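Local structure of diguanylate cyclase (Marinobacter aquaeolei VT8, 3IGN) at residues F45-F50 with I126-S131; V130-A135 with N164-S169. The protein probably makes cyclic di-GMP from two molecules of GTP, a magnesium-dependent reaction carried out by the GGDEF domain present here. All coordinates share one frame; numbering follows the deposited sequence.

Contact 1: F45-F50 with I126-S131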
loop_
_atom_site.group_PDB
_atom_site.type_symbol
_atom_site.label_atom_id
_atom_site.label_comp_id
_atom_site.label_asym_id
_atom_site.label_seq_id
_atom_site.Cartn_x
_atom_site.Cartn_y
_atom_site.Cartn_z
ATOM N N PHE A 45 1.564 0.782 -2.739
ATOM C CA PHE A 45 0.788 1.804 -3.421
ATOM C C PHE A 45 1.112 3.208 -2.942
ATOM O O PHE A 45 1.583 3.404 -1.819
ATOM C CB PHE A 45 -0.722 1.495 -3.347
ATOM C CG PHE A 45 -1.333 1.580 -1.967
ATOM C CD1 PHE A 45 -2.015 2.729 -1.569
ATOM C CD2 PHE A 45 -1.308 0.486 -1.104
ATOM C CE1 PHE A 45 -2.671 2.789 -0.336
ATOM C CE2 PHE A 45 -1.958 0.533 0.131
ATOM C CZ PHE A 45 -2.644 1.686 0.515
ATOM N N ASP A 46 0.886 4.165 -3.836
ATOM C CA ASP A 46 1.163 5.577 -3.594
ATOM C C ASP A 46 -0.063 6.417 -3.901
ATOM O O ASP A 46 -0.905 6.042 -4.716
ATOM C CB ASP A 46 2.279 6.070 -4.522
ATOM C CG ASP A 46 3.644 5.571 -4.128
ATOM O OD1 ASP A 46 3.731 4.692 -3.247
ATOM O OD2 ASP A 46 4.638 6.060 -4.711
ATOM N N ILE A 47 -0.143 7.571 -3.254
ATOM C CA ILE A 47 -1.234 8.499 -3.494
ATOM C C ILE A 47 -0.823 9.244 -4.762
ATOM O O ILE A 47 0.298 9.727 -4.854
ATOM C CB ILE A 47 -1.361 9.494 -2.335
ATOM C CG1 ILE A 47 -1.848 8.757 -1.081
ATOM C CG2 ILE A 47 -2.299 10.630 -2.720
ATOM C CD1 ILE A 47 -1.380 9.387 0.218
ATOM N N ASP A 48 -1.716 9.320 -5.740
ATOM C CA ASP A 48 -1.411 10.009 -6.992
ATOM C C ASP A 48 -1.312 11.520 -6.821
ATOM O O ASP A 48 -2.030 12.106 -6.013
ATOM C CB ASP A 48 -2.483 9.711 -8.048
ATOM C CG ASP A 48 -2.438 8.280 -8.537
ATOM O OD1 ASP A 48 -1.325 7.772 -8.751
ATOM O OD2 ASP A 48 -3.513 7.677 -8.723
ATOM N N HIS A 49 -0.411 12.138 -7.583
ATOM C CA HIS A 49 -0.225 13.589 -7.555
ATOM C C HIS A 49 -0.127 14.177 -6.149
ATOM O O HIS A 49 -0.658 15.260 -5.891
ATOM C CB HIS A 49 -1.393 14.254 -8.284
ATOM C CG HIS A 49 -1.691 13.648 -9.617
ATOM N ND1 HIS A 49 -0.798 13.683 -10.665
ATOM C CD2 HIS A 49 -2.775 12.974 -10.069
ATOM C CE1 HIS A 49 -1.317 13.058 -11.705
ATOM N NE2 HIS A 49 -2.517 12.618 -11.370
ATOM N N PHE A 50 0.561 13.488 -5.244
ATOM C CA PHE A 50 0.664 13.978 -3.876
ATOM C C PHE A 50 1.322 15.346 -3.734
ATOM O O PHE A 50 0.766 16.233 -3.083
ATOM C CB PHE A 50 1.393 12.967 -2.991
ATOM C CG PHE A 50 1.249 13.254 -1.527
ATOM C CD1 PHE A 50 -0.002 13.209 -0.920
ATOM C CD2 PHE A 50 2.350 13.621 -0.765
ATOM C CE1 PHE A 50 -0.155 13.531 0.423
ATOM C CE2 PHE A 50 2.206 13.947 0.583
ATOM C CZ PHE A 50 0.955 13.903 1.176
ATOM N N ILE A 126 -11.294 17.854 -1.301
ATOM C CA ILE A 126 -10.407 17.116 -2.189
ATOM C C ILE A 126 -10.821 15.726 -2.650
ATOM O O ILE A 126 -11.408 14.947 -1.903
ATOM C CB ILE A 126 -9.032 16.930 -1.520
ATOM C CG1 ILE A 126 -8.540 18.254 -0.946
ATOM C CG2 ILE A 126 -8.042 16.357 -2.523
ATOM C CD1 ILE A 126 -7.251 18.138 -0.169
ATOM N N GLN A 127 -10.487 15.427 -3.900
ATOM C CA GLN A 127 -10.726 14.112 -4.476
ATOM C C GLN A 127 -9.373 13.712 -5.038
ATOM O O GLN A 127 -8.672 14.535 -5.625
ATOM C CB GLN A 127 -11.794 14.167 -5.567
ATOM C CG GLN A 127 -13.188 14.273 -4.977
ATOM C CD GLN A 127 -14.253 14.582 -6.006
ATOM O OE1 GLN A 127 -15.065 15.488 -5.814
ATOM N NE2 GLN A 127 -14.263 13.825 -7.100
ATOM N N TYR A 128 -8.997 12.458 -4.828
ATOM C CA TYR A 128 -7.704 11.975 -5.284
ATOM C C TYR A 128 -7.780 10.491 -5.602
ATOM O O TYR A 128 -8.820 9.863 -5.438
ATOM C CB TYR A 128 -6.652 12.208 -4.194
ATOM C CG TYR A 128 -6.862 11.373 -2.943
ATOM C CD1 TYR A 128 -7.922 11.626 -2.069
ATOM C CD2 TYR A 128 -6.003 10.315 -2.643
ATOM C CE1 TYR A 128 -8.118 10.840 -0.923
ATOM C CE2 TYR A 128 -6.188 9.530 -1.511
ATOM C CZ TYR A 128 -7.243 9.792 -0.656
ATOM O OH TYR A 128 -7.425 8.998 0.455
ATOM N N THR A 129 -6.666 9.932 -6.057
ATOM C CA THR A 129 -6.612 8.519 -6.385
ATOM C C THR A 129 -5.283 7.918 -5.967
ATOM O O THR A 129 -4.375 8.626 -5.526
ATOM C CB THR A 129 -6.786 8.280 -7.898
ATOM O OG1 THR A 129 -5.768 8.988 -8.618
ATOM C CG2 THR A 129 -8.158 8.746 -8.360
ATOM N N VAL A 130 -5.180 6.601 -6.106
ATOM C CA VAL A 130 -3.953 5.893 -5.768
ATOM C C VAL A 130 -3.574 4.976 -6.917
ATOM O O VAL A 130 -4.427 4.532 -7.689
ATOM C CB VAL A 130 -4.106 5.003 -4.504
ATOM C CG1 VAL A 130 -4.124 5.862 -3.237
ATOM C CG2 VAL A 130 -5.375 4.184 -4.611
ATOM N N SER A 131 -2.280 4.712 -7.026
ATOM C CA SER A 131 -1.757 3.798 -8.035
ATOM C C SER A 131 -1.297 2.618 -7.185
ATOM O O SER A 131 -0.736 2.821 -6.118
ATOM C CB SER A 131 -0.567 4.425 -8.776
ATOM O OG SER A 131 -1.013 5.409 -9.704
HETATM O O HOH W 1 -4.839 12.403 -6.954
#
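The carboxylate of Asp48 sits between two hydroxyls of the facing segment 126-131. Asp48 OD1 accepts from Ser131 OG at 2.6 Å through its syn lone pair, and Asp48 OD2 from Thr129 OG1 at 2.6 Å through its anti lone pair. CG of Asp48 stands anti to its own carbonyl carbon (chi1 -70°), which lays the carboxylate beside the backbone of Val130, between Thr129 and Ser131. A backbone bond from Asp48 N to Thr129 O, 2.8 Å, holds the aspartate's main chain at the same place, and a water bridges Asp48 O to Thr129 N. Toward Phe45 the antiparallel ladder takes over: Asp46 and Ser131 form a hydrogen-bonded pair, and Ile47 faces Val130 as a non-hydrogen-bonded one. On the side of the sheet that carries Ile47, its CG2 meets Tyr128 CD2 at 3.7 Å, while Val130 CG1 lies at the edge of the Phe45 ring. Helices 59-74 and 100-115 pack against this apolar side; the other carries Asp46, salt-bridged to Lys159 of helix 144-160. Strands 40-47 and 130-136 are neighbours in the GGDEF domain's central mixed sheet. Donors at both oxygens satisfy the buried carboxylate, fix its rotation and carry the pairing past the end of strand 40-47.

Contact 2: V130-A135 with N164-S169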
loop_
_atom_site.group_PDB
_atom_site.type_symbol
_atom_site.label_atom_id
_atom_site.label_comp_id
_atom_site.label_asym_id
_atom_site.label_seq_id
_atom_site.Cartn_x
_atom_site.Cartn_y
_atom_site.Cartn_z
ATOM N N VAL A 130 -5.180 6.601 -6.106
ATOM C CA VAL A 130 -3.953 5.893 -5.768
ATOM C C VAL A 130 -3.574 4.976 -6.917
ATOM O O VAL A 130 -4.427 4.532 -7.689
ATOM C CB VAL A 130 -4.106 5.003 -4.504
ATOM C CG1 VAL A 130 -4.124 5.862 -3.237
ATOM C CG2 VAL A 130 -5.375 4.184 -4.611
ATOM N N SER A 131 -2.280 4.712 -7.026
ATOM C CA SER A 131 -1.757 3.798 -8.035
ATOM C C SER A 131 -1.297 2.618 -7.185
ATOM O O SER A 131 -0.736 2.821 -6.118
ATOM C CB SER A 131 -0.567 4.425 -8.776
ATOM O OG SER A 131 -1.013 5.409 -9.704
HETATM N N MSE A 132 -1.532 1.397 -7.644
HETATM C CA MSE A 132 -1.152 0.229 -6.853
HETATM C C MSE A 132 -0.428 -0.855 -7.641
HETATM O O MSE A 132 -0.767 -1.136 -8.790
HETATM C CB MSE A 132 -2.406 -0.367 -6.209
HETATM C CG MSE A 132 -3.322 0.686 -5.592
HETATM SE SE MSE A 132 -4.919 -0.060 -4.800
HETATM C CE MSE A 132 -5.978 -0.196 -6.355
ATOM N N GLY A 133 0.567 -1.462 -7.000
ATOM C CA GLY A 133 1.331 -2.528 -7.621
ATOM C C GLY A 133 1.250 -3.791 -6.790
ATOM O O GLY A 133 1.399 -3.739 -5.572
ATOM N N ILE A 134 1.022 -4.921 -7.452
ATOM C CA ILE A 134 0.895 -6.216 -6.783
ATOM C C ILE A 134 1.960 -7.185 -7.278
ATOM O O ILE A 134 2.248 -7.250 -8.467
ATOM C CB ILE A 134 -0.481 -6.869 -7.085
ATOM C CG1 ILE A 134 -1.618 -6.051 -6.480
ATOM C CG2 ILE A 134 -0.516 -8.313 -6.555
ATOM C CD1 ILE A 134 -2.978 -6.460 -7.031
ATOM N N ALA A 135 2.552 -7.936 -6.357
ATOM C CA ALA A 135 3.531 -8.932 -6.730
ATOM C C ALA A 135 3.321 -10.175 -5.883
ATOM O O ALA A 135 3.531 -10.156 -4.665
ATOM C CB ALA A 135 4.959 -8.404 -6.544
ATOM N N ASN A 164 -4.423 5.807 -11.028
ATOM C CA ASN A 164 -5.751 5.376 -10.576
ATOM C C ASN A 164 -6.034 3.983 -11.110
ATOM O O ASN A 164 -7.089 3.711 -11.693
ATOM C CB ASN A 164 -6.837 6.356 -11.039
ATOM C CG ASN A 164 -8.201 6.020 -10.470
ATOM O OD1 ASN A 164 -8.307 5.439 -9.386
ATOM N ND2 ASN A 164 -9.256 6.397 -11.190
ATOM N N LYS A 165 -5.080 3.089 -10.879
ATOM C CA LYS A 165 -5.180 1.727 -11.374
ATOM C C LYS A 165 -4.322 0.760 -10.580
ATOM O O LYS A 165 -3.442 1.164 -9.820
ATOM C CB LYS A 165 -4.725 1.688 -12.827
ATOM C CG LYS A 165 -3.398 2.432 -13.029
ATOM C CD LYS A 165 -2.730 2.087 -14.344
ATOM C CE LYS A 165 -3.729 1.992 -15.465
ATOM N NZ LYS A 165 -3.317 0.908 -16.393
ATOM N N VAL A 166 -4.584 -0.525 -10.797
ATOM C CA VAL A 166 -3.858 -1.602 -10.139
ATOM C C VAL A 166 -3.118 -2.388 -11.207
ATOM O O VAL A 166 -3.713 -2.781 -12.211
ATOM C CB VAL A 166 -4.810 -2.606 -9.459
ATOM C CG1 VAL A 166 -4.012 -3.595 -8.617
ATOM C CG2 VAL A 166 -5.833 -1.893 -8.647
ATOM N N VAL A 167 -1.829 -2.632 -10.989
ATOM C CA VAL A 167 -1.052 -3.407 -11.945
ATOM C C VAL A 167 -0.448 -4.608 -11.240
ATOM O O VAL A 167 0.095 -4.480 -10.149
ATOM C CB VAL A 167 0.097 -2.581 -12.572
ATOM C CG1 VAL A 167 1.080 -3.520 -13.286
ATOM C CG2 VAL A 167 -0.470 -1.582 -13.574
ATOM N N VAL A 168 -0.561 -5.772 -11.865
ATOM C CA VAL A 168 0.003 -6.992 -11.307
ATOM C C VAL A 168 1.335 -7.255 -12.000
ATOM O O VAL A 168 1.430 -7.173 -13.229
ATOM C CB VAL A 168 -0.927 -8.199 -11.534
ATOM C CG1 VAL A 168 -0.234 -9.480 -11.102
ATOM C CG2 VAL A 168 -2.225 -8.009 -10.766
ATOM N N SER A 169 2.365 -7.558 -11.208
ATOM C CA SER A 169 3.689 -7.842 -11.742
ATOM C C SER A 169 3.664 -9.156 -12.510
ATOM O O SER A 169 3.140 -10.156 -12.021
ATOM C CB SER A 169 4.708 -7.944 -10.607
ATOM O OG SER A 169 5.967 -8.385 -11.094
HETATM O O HOH W 2 -8.201 5.663 -6.665
#
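Ile134 holds CG1 anti to its carbonyl carbon (chi1 -66°) and extends on to CD1, while Val166 turns CG1 anti to its backbone N (chi1 -172°); the two tips therefore meet obliquely on one side of the sheet. Ile134 CD1 lies 3.4 Å from Val166 CG1, tighter than usual van der Waals contact, and 4.1 Å from Val168 CG2, so the isoleucine tip touches both valines. Met132, a selenomethionine, comes off the same side with its chain bent at the last torsion; its methyl is modelled too close to Val166 for the detail to be trusted.

Beneath these side chains the backbones run parallel, 19° apart. Val167 is gripped through both its N and its O: its N donates to Met132 O, and its O accepts from Ile134 N at 2.9 Å. Lys165 O takes the N-H of Met132, and Ser169 N closes the ladder on Ile134 O at 2.8 Å. Strands 130-136 and 166-168 with helix 144-160 between them make a beta-alpha-beta unit, and 166-168 is the outermost strand at this end of the GGDEF domain's sheet. The connecting helix packs on the side bearing Val167, which touches Ala158; helix 100-115 lies on the other, where Ile134 meets Cys107 and Val168 meets Arg104.

Gly133 pairs with Val167, and its CA approaches Val167 O at 3.4 Å in a CA-H...O contact. Near the start of the pairing, Asn164 CA makes a similar approach to Val130 O. Asn164 OD1 accepts from a water that also takes the N-H of Val130; from helix 100-115, Arg111 donates to the same OD1 and Glu115 accepts from Asn164 ND2.

Strand 130-136 is common to both contacts, pairing antiparallel with 40-47 in contact 1 and parallel with 166-168 in contact 2. Val130 and Ser131 belong to both. Contact 1 joins two inner strands near one end of the sheet and is buried; contact 2, at the sheet's outer strand, is only partly so. Their chemistry differs accordingly: a buried carboxylate with hydroxyl donors marks the first, whereas main-chain bonds and branched aliphatic groups make up most of the second. The two meet where Asp48 OD2 probably accepts from Asn164 N, where Thr129 CG2 packs on Asn164 CG, and where Phe45 CB rests against Met132 CG, 3.5 Å away.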